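PDB 6I28: ORF98 PTP-2 from Cydia pomonella granulosis virus, which probably removes phosphate from tyrosine and serine or threonine residues of proteins, as a viral member of the dual-specificity phosphatase family. Local coordinates for residues V42-D47 against G62-V67. Sequence-based numbering, arbitrary orientation.
Sequences VVSLID and GDHLHV
Val42, Ser44 and Val67 carry much of the contact between parallel strands 41-46 and 64-68, in the beta-alpha-beta unit in which helix 51-57 connects the two strands, part of the central sheet of the dual-specificity phosphatase fold. The directions of their short segments here differ by 16°, and the register pairs Val42 with His64, Val43 with Leu65 and Ser44 with His66. Four backbone hydrogen bonds fix it: Val42 N to Asp63 O, Leu65 N to Val42 O, Ser44 N to Leu65 O and Val67 N to Ser44 O. The third is the shortest, 2.8 Å from Ser44 N to Leu65 O.

His64 CG is anti to the backbone N (chi1 -167°), and the ring runs beside Val42, both side chains pointing the same way. Val42 CB stands over one ring face, 4.2 Å from the centroid and 13° off the normal, which meets the geometry of a CH-pi contact; Val42 CG1 covers the same face near NE2. The ring edge is used differently: His64 NE2 lies 2.8 Å from Ser44 OG, a hydrogen bond in which either could donate. Ser44 OG also bonds His103 NE2 on strand 100-103, the other neighbour of strand 41-46, and this buried hydroxyl thus links three adjacent strands.

On the opposite face of the sheet, Val67 lies side by side with Leu45, both side chains pointing the same way. Its CB is 3.9 Å from Leu45 CD2, while its backbone N holds Ser44 O at 3.0 Å. Val43 and Leu65 both reach Leu85 of helix 82-95. His66 lies on the same side of the sheet as Val42, Ser44 and His64. Its side chain crosses that of Ile46 at about a right angle, and His66 NE2 gives a weak hydrogen bond, 3.4 Å long, to Ile46 O in the ring plane.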
loop_
_atom_site.group_PDB
_atom_site.type_symbol
_atom_site.label_atom_id
_atom_site.label_comp_id
_atom_site.label_asym_id
_atom_site.label_seq_id
_atom_site.Cartn_x
_atom_site.Cartn_y
_atom_site.Cartn_z
ATOM N N VAL A 42 -3.725 -8.608 4.671
ATOM C CA VAL A 42 -4.494 -7.413 4.398
ATOM C C VAL A 42 -3.942 -6.278 5.245
ATOM O O VAL A 42 -3.756 -6.432 6.447
ATOM C CB VAL A 42 -5.987 -7.633 4.671
ATOM C CG1 VAL A 42 -6.699 -6.336 4.422
ATOM C CG2 VAL A 42 -6.572 -8.742 3.821
ATOM N N VAL A 43 -3.683 -5.131 4.625
ATOM C CA VAL A 43 -3.333 -3.909 5.340
ATOM C C VAL A 43 -4.481 -2.924 5.124
ATOM O O VAL A 43 -4.696 -2.429 3.998
ATOM C CB VAL A 43 -2.003 -3.297 4.849
ATOM C CG1 VAL A 43 -1.673 -2.001 5.543
ATOM C CG2 VAL A 43 -0.905 -4.310 5.011
ATOM N N SER A 44 -5.072 -2.494 6.185
ATOM C CA SER A 44 -6.230 -1.592 6.174
ATOM C C SER A 44 -5.738 -0.217 6.607
ATOM O O SER A 44 -5.355 -0.001 7.777
ATOM C CB SER A 44 -7.341 -2.089 7.109
ATOM O OG SER A 44 -7.913 -3.333 6.753
ATOM N N LEU A 45 -5.780 0.737 5.697
ATOM C CA LEU A 45 -5.372 2.115 5.943
ATOM C C LEU A 45 -6.649 2.954 5.891
ATOM O O LEU A 45 -7.024 3.521 4.855
ATOM C CB LEU A 45 -4.393 2.540 4.919
ATOM C CG LEU A 45 -3.088 1.765 4.867
ATOM C CD1 LEU A 45 -2.251 2.418 3.763
ATOM C CD2 LEU A 45 -2.412 1.691 6.148
ATOM N N ILE A 46 -7.363 2.987 7.011
ATOM C CA ILE A 46 -8.669 3.629 7.069
ATOM C C ILE A 46 -8.829 4.436 8.348
ATOM O O ILE A 46 -8.174 4.181 9.358
ATOM C CB ILE A 46 -9.839 2.622 6.947
ATOM C CG1 ILE A 46 -9.823 1.625 8.115
ATOM C CG2 ILE A 46 -9.741 1.814 5.649
ATOM C CD1 ILE A 46 -10.888 0.579 8.079
ATOM N N ASP A 47 -9.741 5.418 8.266
ATOM C CA ASP A 47 -10.119 6.264 9.397
ATOM C C ASP A 47 -11.435 5.810 10.015
ATOM O O ASP A 47 -11.855 6.372 11.022
ATOM C CB ASP A 47 -10.241 7.747 8.922
ATOM C CG ASP A 47 -11.230 7.947 7.753
ATOM O OD1 ASP A 47 -10.900 7.551 6.607
ATOM O OD2 ASP A 47 -12.310 8.583 7.992
ATOM N N GLY A 62 -1.879 -11.747 12.981
ATOM C CA GLY A 62 -0.722 -11.212 12.386
ATOM C C GLY A 62 -0.850 -10.981 10.911
ATOM O O GLY A 62 -0.024 -10.289 10.344
ATOM N N ASP A 63 -1.867 -11.564 10.277
ATOM C CA ASP A 63 -2.058 -11.403 8.841
ATOM C C ASP A 63 -3.031 -10.302 8.494
ATOM O O ASP A 63 -3.243 -10.040 7.288
ATOM C CB ASP A 63 -2.506 -12.706 8.173
ATOM C CG ASP A 63 -1.419 -13.771 8.164
ATOM O OD1 ASP A 63 -0.223 -13.436 8.309
ATOM O OD2 ASP A 63 -1.768 -14.957 8.070
ATOM N N HIS A 64 -3.474 -9.527 9.467
ATOM C CA HIS A 64 -4.314 -8.360 9.194
ATOM C C HIS A 64 -3.828 -7.212 10.063
ATOM O O HIS A 64 -3.921 -7.275 11.292
ATOM C CB HIS A 64 -5.780 -8.659 9.452
ATOM C CG HIS A 64 -6.702 -7.620 8.906
ATOM N ND1 HIS A 64 -8.050 -7.844 8.719
ATOM C CD2 HIS A 64 -6.464 -6.350 8.499
ATOM C CE1 HIS A 64 -8.594 -6.750 8.211
ATOM N NE2 HIS A 64 -7.653 -5.832 8.070
ATOM N N LEU A 65 -3.262 -6.208 9.423
ATOM C CA LEU A 65 -2.717 -5.010 10.023
ATOM C C LEU A 65 -3.597 -3.812 9.699
ATOM O O LEU A 65 -3.984 -3.611 8.552
ATOM C CB LEU A 65 -1.320 -4.743 9.470
ATOM C CG LEU A 65 -0.521 -3.544 9.992
ATOM C CD1 LEU A 65 -0.434 -3.744 11.490
ATOM C CD2 LEU A 65 0.861 -3.419 9.408
ATOM N N HIS A 66 -3.816 -2.973 10.685
ATOM C CA HIS A 66 -4.575 -1.736 10.563
ATOM C C HIS A 66 -3.716 -0.578 11.041
ATOM O O HIS A 66 -3.141 -0.644 12.125
ATOM C CB HIS A 66 -5.861 -1.805 11.419
ATOM C CG HIS A 66 -6.585 -0.501 11.537
ATOM N ND1 HIS A 66 -6.950 0.048 12.752
ATOM C CD2 HIS A 66 -6.995 0.379 10.592
ATOM C CE1 HIS A 66 -7.567 1.200 12.553
ATOM N NE2 HIS A 66 -7.594 1.428 11.251
ATOM N N VAL A 67 -3.663 0.502 10.264
ATOM C CA VAL A 67 -3.196 1.792 10.744
ATOM C C VAL A 67 -4.332 2.800 10.569
ATOM O O VAL A 67 -4.806 3.013 9.440
ATOM C CB VAL A 67 -1.938 2.290 9.997
ATOM C CG1 VAL A 67 -1.598 3.681 10.489
ATOM C CG2 VAL A 67 -0.757 1.371 10.205
#